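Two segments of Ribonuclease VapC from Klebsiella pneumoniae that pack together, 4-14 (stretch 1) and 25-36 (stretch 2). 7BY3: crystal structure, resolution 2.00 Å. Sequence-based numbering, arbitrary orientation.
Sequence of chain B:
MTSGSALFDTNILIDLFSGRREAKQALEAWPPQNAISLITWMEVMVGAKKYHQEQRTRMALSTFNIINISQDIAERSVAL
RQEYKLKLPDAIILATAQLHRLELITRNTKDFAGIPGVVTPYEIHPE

Stretch 1, residues 4-14: GSALFDTNILI
Stretch 2, residues 25-36: QALEAWPPQNAI

How do the two backbones meet? Stretch 1 runs as a strand through Ala 6, Leu 7 and Phe 8, turns at Asp 9 and enters a helix at Thr 10; stretch 2 leaves a helix that includes Gln 25 to Leu 27, crosses a loop and becomes a strand at Ala 35. The strands join in parallel at a single bridge, Leu 7 with Ala 35, their CA atoms 4.5 Å apart. Ala 35 N donates to Ala 6 O at 2.8 Å, and Ala 35 O accepts from Phe 8 N, also at 2.8 Å and straighter, with an angle of 165° against 141°. Thus Ala 35 reaches the residues before and after Leu 7, whose CA lies 3.2 Å from Ala 35 O in a CA-H...O contact. Extended torsions serve this pattern: phi/psi is -115/123 at Leu 7, -102/129 at Phe 8 and -132/155 at Ala 35.

What holds the ring of Phe 8? Its CA-to-CB bond points sideways, but chi1 of -76° (m) and chi2 of 90° bring the ring to stretch 2, where 114 Å² of the residue is covered. Leu 27, with chi1 -78° (m) and chi2 168° (t), sets CD2 over one face, 3.4 Å from the Phe 8 ring centroid and 4° off the normal, a nearly ideal CH-pi contact. Phe 8 CZ lies 3.2 Å from Ala 26 O, which sits at the ring edge, where the polarised C-H groups suit a carbonyl oxygen. The Phe 8 edge also points toward the face of Trp 30 in an offset edge-to-face pair, with planes at 85° and 5.5 Å from the Phe 8 centroid to that of the five-membered ring.

How does Trp 30 fit over the start of stretch 1? Its CA-to-CB bond points toward stretch 1, and chi1 of -61° (m) with chi2 of 84° places the indole beside Gly 4 and Phe 8. Gly 4 O approaches the indole edge, 3.2 Å from Trp 30 CE3, while Ala 6 CB packs 3.6 Å from Trp 30 CB, a small methyl against the root of a large side chain. Ser 5 points away, with chi1 -72° (m), yet its OG donates to a water at 3.0 Å; that water donates to Pro 31 O at 2.7 Å and Gln 33 O at 3.1 Å, linking the stretches around a loop with a cis peptide before Gln 33.

What fills the two sides of the strand pair? On one, Leu 7, in chi1 t (-177°) with chi2 between wells at 95°, brings CD1 to 3.7 Å from Ala 35 CB. On the other, with Phe 8, Ile 36, chi1 54° (p) and chi2 170° (t), puts its CG2 3.6 Å from Leu 13 CD1. Leu 13 (m, t) also has CD2 4.3 Å from Leu 27 CD1, and Ile 12 (m, t) sets CG2 4.2 Å from Ala 26 CB, so purely dispersive contacts join the two helices.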

# COMPACT_ATOMS: atom_id res chain seq x y z
N GLY B 4 -9.82 -12.59 19.52
CA GLY B 4 -10.84 -12.63 18.49
C GLY B 4 -11.06 -11.29 17.83
O GLY B 4 -12.19 -10.87 17.59
N SER B 5 -9.96 -10.60 17.54
CA SER B 5 -10.04 -9.31 16.86
C SER B 5 -10.35 -9.49 15.38
O SER B 5 -10.12 -10.56 14.82
CB SER B 5 -8.73 -8.53 17.05
OG SER B 5 -8.62 -8.05 18.38
N ALA B 6 -10.86 -8.43 14.76
CA ALA B 6 -11.39 -8.54 13.41
C ALA B 6 -10.79 -7.55 12.42
O ALA B 6 -10.60 -6.37 12.73
CB ALA B 6 -12.90 -8.38 13.45
N LEU B 7 -10.48 -8.04 11.22
CA LEU B 7 -10.13 -7.20 10.09
C LEU B 7 -11.20 -7.35 9.01
O LEU B 7 -11.48 -8.46 8.56
CB LEU B 7 -8.75 -7.57 9.52
CG LEU B 7 -8.26 -6.70 8.37
CD1 LEU B 7 -7.36 -5.59 8.88
CD2 LEU B 7 -7.54 -7.52 7.31
N PHE B 8 -11.81 -6.24 8.62
CA PHE B 8 -12.93 -6.28 7.68
C PHE B 8 -12.53 -5.91 6.26
O PHE B 8 -11.90 -4.88 6.03
CB PHE B 8 -14.05 -5.37 8.17
CG PHE B 8 -14.85 -5.95 9.30
CD1 PHE B 8 -14.48 -5.71 10.62
CD2 PHE B 8 -15.96 -6.73 9.05
CE1 PHE B 8 -15.21 -6.25 11.66
CE2 PHE B 8 -16.69 -7.28 10.09
CZ PHE B 8 -16.31 -7.03 11.40
N ASP B 9 -12.90 -6.76 5.31
CA ASP B 9 -12.61 -6.55 3.90
C ASP B 9 -13.50 -5.45 3.33
O ASP B 9 -14.54 -5.11 3.91
CB ASP B 9 -12.79 -7.85 3.11
CG ASP B 9 -12.11 -7.81 1.76
OD1 ASP B 9 -11.43 -6.81 1.45
OD2 ASP B 9 -12.25 -8.80 1.00
N THR B 10 -13.08 -4.88 2.21
CA THR B 10 -13.73 -3.72 1.60
C THR B 10 -15.23 -3.92 1.33
O THR B 10 -16.03 -3.02 1.56
CB THR B 10 -13.04 -3.34 0.28
OG1 THR B 10 -11.63 -3.24 0.48
CG2 THR B 10 -13.57 -2.01 -0.24
N ASN B 11 -15.60 -5.11 0.86
CA ASN B 11 -16.98 -5.37 0.45
C ASN B 11 -17.99 -5.24 1.60
O ASN B 11 -19.16 -4.94 1.36
CB ASN B 11 -17.09 -6.76 -0.18
CG ASN B 11 -16.53 -7.86 0.71
OD1 ASN B 11 -15.39 -8.28 0.56
ND2 ASN B 11 -17.36 -8.34 1.64
N ILE B 12 -17.54 -5.46 2.82
CA ILE B 12 -18.42 -5.37 3.98
C ILE B 12 -18.70 -3.92 4.35
O ILE B 12 -19.85 -3.56 4.62
CB ILE B 12 -17.82 -6.10 5.20
CG1 ILE B 12 -17.70 -7.59 4.90
CG2 ILE B 12 -18.68 -5.88 6.43
CD1 ILE B 12 -17.18 -8.38 6.05
N LEU B 13 -17.66 -3.10 4.34
CA LEU B 13 -17.82 -1.67 4.60
C LEU B 13 -18.72 -1.03 3.55
O LEU B 13 -19.59 -0.22 3.89
CB LEU B 13 -16.46 -0.97 4.63
CG LEU B 13 -15.62 -1.12 5.91
CD1 LEU B 13 -14.34 -0.32 5.79
CD2 LEU B 13 -16.41 -0.67 7.12
N ILE B 14 -18.51 -1.39 2.29
CA ILE B 14 -19.34 -0.91 1.20
C ILE B 14 -20.80 -1.29 1.42
O ILE B 14 -21.70 -0.47 1.26
CB ILE B 14 -18.87 -1.47 -0.16
CG1 ILE B 14 -17.48 -0.92 -0.51
CG2 ILE B 14 -19.85 -1.11 -1.26
CD1 ILE B 14 -17.44 0.58 -0.64
N GLN B 25 -24.72 -6.28 11.02
CA GLN B 25 -24.64 -7.49 11.83
C GLN B 25 -23.25 -8.11 11.79
O GLN B 25 -22.84 -8.79 12.72
CB GLN B 25 -25.68 -8.51 11.38
CG GLN B 25 -27.10 -8.08 11.63
CD GLN B 25 -28.11 -9.13 11.24
OE1 GLN B 25 -27.79 -10.09 10.54
NE2 GLN B 25 -29.34 -8.96 11.69
N ALA B 26 -22.54 -7.88 10.69
CA ALA B 26 -21.18 -8.39 10.55
C ALA B 26 -20.22 -7.57 11.41
O ALA B 26 -19.29 -8.11 12.01
CB ALA B 26 -20.75 -8.37 9.10
N LEU B 27 -20.45 -6.26 11.46
CA LEU B 27 -19.59 -5.36 12.22
C LEU B 27 -19.88 -5.40 13.72
O LEU B 27 -19.00 -5.09 14.52
CB LEU B 27 -19.72 -3.94 11.68
CG LEU B 27 -18.96 -3.67 10.39
CD1 LEU B 27 -19.38 -2.35 9.78
CD2 LEU B 27 -17.46 -3.68 10.65
N GLU B 28 -21.10 -5.76 14.08
CA GLU B 28 -21.46 -5.90 15.49
C GLU B 28 -21.01 -7.24 16.06
O GLU B 28 -20.86 -7.39 17.27
CB GLU B 28 -22.97 -5.74 15.69
CG GLU B 28 -23.50 -4.34 15.47
CD GLU B 28 -25.00 -4.25 15.66
OE1 GLU B 28 -25.62 -5.27 16.01
OE2 GLU B 28 -25.56 -3.16 15.44
N ALA B 29 -20.79 -8.20 15.17
CA ALA B 29 -20.48 -9.57 15.57
C ALA B 29 -19.07 -9.71 16.15
O ALA B 29 -18.69 -10.78 16.61
CB ALA B 29 -20.65 -10.51 14.40
N TRP B 30 -18.30 -8.63 16.10
CA TRP B 30 -16.93 -8.66 16.58
C TRP B 30 -16.63 -7.50 17.52
O TRP B 30 -17.19 -6.42 17.37
CB TRP B 30 -15.97 -8.65 15.39
CG TRP B 30 -16.15 -9.83 14.49
CD1 TRP B 30 -17.06 -9.96 13.48
CD2 TRP B 30 -15.42 -11.06 14.53
NE1 TRP B 30 -16.94 -11.18 12.88
CE2 TRP B 30 -15.94 -11.88 13.51
CE3 TRP B 30 -14.38 -11.54 15.32
CZ2 TRP B 30 -15.45 -13.16 13.26
CZ3 TRP B 30 -13.89 -12.81 15.07
CH2 TRP B 30 -14.43 -13.61 14.05
N PRO B 31 -15.76 -7.73 18.52
CA PRO B 31 -15.44 -6.67 19.48
C PRO B 31 -14.60 -5.54 18.87
O PRO B 31 -13.61 -5.81 18.20
CB PRO B 31 -14.64 -7.41 20.55
CG PRO B 31 -14.01 -8.55 19.82
CD PRO B 31 -15.02 -8.97 18.79
N PRO B 32 -15.00 -4.29 19.13
CA PRO B 32 -14.17 -3.12 18.79
C PRO B 32 -12.94 -3.10 19.69
O PRO B 32 -13.00 -3.65 20.78
CB PRO B 32 -15.10 -1.94 19.09
CG PRO B 32 -16.08 -2.47 20.08
CD PRO B 32 -16.29 -3.90 19.71
N GLN B 33 -11.84 -2.49 19.25
CA GLN B 33 -11.72 -1.81 17.97
C GLN B 33 -11.36 -2.80 16.86
O GLN B 33 -10.43 -3.59 17.00
CB GLN B 33 -10.66 -0.71 18.06
CG GLN B 33 -10.41 0.07 16.78
CD GLN B 33 -9.20 0.99 16.90
OE1 GLN B 33 -8.12 0.56 17.32
NE2 GLN B 33 -9.38 2.26 16.56
N ASN B 34 -12.11 -2.76 15.76
CA ASN B 34 -11.80 -3.63 14.63
C ASN B 34 -10.92 -2.91 13.63
O ASN B 34 -10.63 -1.72 13.79
CB ASN B 34 -13.09 -4.12 13.97
CG ASN B 34 -13.84 -5.11 14.84
OD1 ASN B 34 -13.24 -5.98 15.47
ND2 ASN B 34 -15.16 -4.97 14.89
N ALA B 35 -10.50 -3.61 12.58
CA ALA B 35 -9.47 -3.08 11.71
C ALA B 35 -9.80 -3.18 10.23
O ALA B 35 -10.59 -4.02 9.80
CB ALA B 35 -8.15 -3.79 11.99
N ILE B 36 -9.18 -2.30 9.45
CA ILE B 36 -9.19 -2.37 8.00
C ILE B 36 -7.81 -2.02 7.46
O ILE B 36 -7.04 -1.32 8.13
CB ILE B 36 -10.23 -1.43 7.36
CG1 ILE B 36 -10.03 0.01 7.84
CG2 ILE B 36 -11.65 -1.90 7.65
CD1 ILE B 36 -10.86 1.02 7.08
O HOH W 1 -11.00 -6.18 18.62